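Local structure of walker-Type ATPase (Pyrococcus abyssi, 2QEN) at residues R63-Y66 with H71-R74. The protein probably binds ATP and a metal ion as a Walker-type ATPase, though its precise biological role is unknown. The protein carries 1 engineered substitution. Numbering follows the deposited sequence.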
loop_
_atom_site.group_PDB
_atom_site.type_symbol
_atom_site.label_atom_id
_atom_site.label_comp_id
_atom_site.label_asym_id
_atom_site.label_seq_id
_atom_site.Cartn_x
_atom_site.Cartn_y
_atom_site.Cartn_z
ATOM N N ARG A 63 2.545 4.012 8.053
ATOM C CA ARG A 63 3.982 4.034 7.809
ATOM C C ARG A 63 4.616 5.348 8.297
ATOM O O ARG A 63 5.640 5.330 8.994
ATOM C CB ARG A 63 4.295 3.764 6.326
ATOM C CG ARG A 63 5.776 3.900 5.978
ATOM C CD ARG A 63 6.201 2.795 5.046
ATOM N NE ARG A 63 7.418 3.088 4.288
ATOM C CZ ARG A 63 8.666 2.953 4.742
ATOM N NH1 ARG A 63 8.908 2.565 5.992
ATOM N NH2 ARG A 63 9.678 3.237 3.932
ATOM N N GLU A 64 3.996 6.474 7.943
ATOM C CA GLU A 64 4.392 7.796 8.442
ATOM C C GLU A 64 4.330 7.891 9.984
ATOM O O GLU A 64 5.114 8.628 10.579
ATOM C CB GLU A 64 3.536 8.889 7.769
ATOM C CG GLU A 64 3.782 10.331 8.232
ATOM C CD GLU A 64 2.682 11.328 7.790
ATOM O OE1 GLU A 64 1.619 10.901 7.262
ATOM O OE2 GLU A 64 2.880 12.553 7.989
ATOM N N LEU A 65 3.420 7.149 10.627
ATOM C CA LEU A 65 3.353 7.129 12.098
ATOM C C LEU A 65 4.510 6.340 12.714
ATOM O O LEU A 65 5.018 6.676 13.774
ATOM C CB LEU A 65 2.018 6.548 12.597
ATOM C CG LEU A 65 0.773 7.439 12.680
ATOM C CD1 LEU A 65 -0.470 6.599 12.936
ATOM C CD2 LEU A 65 0.910 8.512 13.750
ATOM N N TYR A 66 4.898 5.271 12.035
ATOM C CA TYR A 66 5.978 4.402 12.472
ATOM C C TYR A 66 7.364 5.016 12.204
ATOM O O TYR A 66 8.262 4.911 13.037
ATOM C CB TYR A 66 5.823 3.056 11.758
ATOM C CG TYR A 66 7.063 2.198 11.687
ATOM C CD1 TYR A 66 7.389 1.321 12.727
ATOM C CD2 TYR A 66 7.900 2.242 10.568
ATOM C CE1 TYR A 66 8.531 0.515 12.656
ATOM C CE2 TYR A 66 9.049 1.441 10.486
ATOM C CZ TYR A 66 9.348 0.581 11.532
ATOM O OH TYR A 66 10.461 -0.211 11.455
ATOM N N HIS A 71 7.975 3.070 16.108
ATOM C CA HIS A 71 7.040 2.757 17.188
ATOM C C HIS A 71 5.887 3.753 17.135
ATOM O O HIS A 71 6.085 4.892 16.706
ATOM C CB HIS A 71 7.763 2.850 18.543
ATOM C CG HIS A 71 6.912 2.471 19.715
ATOM N ND1 HIS A 71 6.538 3.376 20.683
ATOM C CD2 HIS A 71 6.353 1.289 20.067
ATOM C CE1 HIS A 71 5.779 2.769 21.579
ATOM N NE2 HIS A 71 5.654 1.502 21.229
ATOM N N ILE A 72 4.692 3.321 17.550
ATOM C CA ILE A 72 3.510 4.195 17.620
ATOM C C ILE A 72 2.841 4.096 18.992
ATOM O O ILE A 72 2.538 2.997 19.471
ATOM C CB ILE A 72 2.432 3.850 16.525
ATOM C CG1 ILE A 72 3.053 3.772 15.118
ATOM C CG2 ILE A 72 1.286 4.858 16.562
ATOM C CD1 ILE A 72 2.301 2.873 14.138
ATOM N N THR A 73 2.595 5.246 19.615
ATOM C CA THR A 73 1.882 5.288 20.894
ATOM C C THR A 73 0.421 5.654 20.665
ATOM O O THR A 73 0.068 6.160 19.595
ATOM C CB THR A 73 2.491 6.314 21.875
ATOM O OG1 THR A 73 2.263 7.643 21.390
ATOM C CG2 THR A 73 3.990 6.075 22.064
ATOM N N ARG A 74 -0.407 5.388 21.680
ATOM C CA ARG A 74 -1.811 5.802 21.731
ATOM C C ARG A 74 -1.985 7.309 21.500
ATOM O O ARG A 74 -2.789 7.728 20.668
ATOM C CB ARG A 74 -2.415 5.398 23.081
ATOM C CG ARG A 74 -3.927 5.640 23.230
ATOM C CD ARG A 74 -4.422 5.376 24.670
ATOM N NE ARG A 74 -3.646 6.082 25.697
ATOM C CZ ARG A 74 -3.889 7.325 26.122
ATOM N NH1 ARG A 74 -4.884 8.037 25.607
ATOM N NH2 ARG A 74 -3.127 7.867 27.065
#
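Tyr66 and His71 bring the two backbones closest, their CA atoms 5.1 Å apart, where the extended residues 71-73 cross beyond the C-terminal end of the short helix 62-67 and lead to helix 74-84. No hydrogen bond joins the segments: Tyr66 O and His71 N stay 3.6 Å apart. Instead, Ile72 pairs by its backbone with Phe142 and Gly144. Thr73 suits the N-cap of helix 74-84, since its short hydroxyl side chain accepts a hydrogen bond from the backbone N of Glu76.

Ile72, buried and pointing at the helix, carries the contact through one branch. With CG1 anti to its own carbonyl carbon (chi1 -51°), that arm reaches back toward the end of the helix and rests on the Leu65-Tyr66 peptide, Ile72 CG1 lying 3.8 Å from Leu65 O. Ile72 CD1 lies 4.0 Å from Leu65 CB. An alanine here would lack this arm, and the apolar flank of Leu65 CB would probably lose its cover, leaving a gap between loop and helix. Leu65 suits a position between two apolar neighbours, as its side chain also touches Leu77 of helix 74-84. Tyr66 CD1 lies 3.9 Å from His71 N, while the tyrosine ring meets those of Phe142 and Tyr139. His71 CB points away from the helix, and its NE2 hydrogen-bonds to Gly144 O.

The segments thus meet by van der Waals contact alone, while hydrogen bonds to the 142-144 loop of this P-loop ATPase domain probably help fix where the extended residues lie.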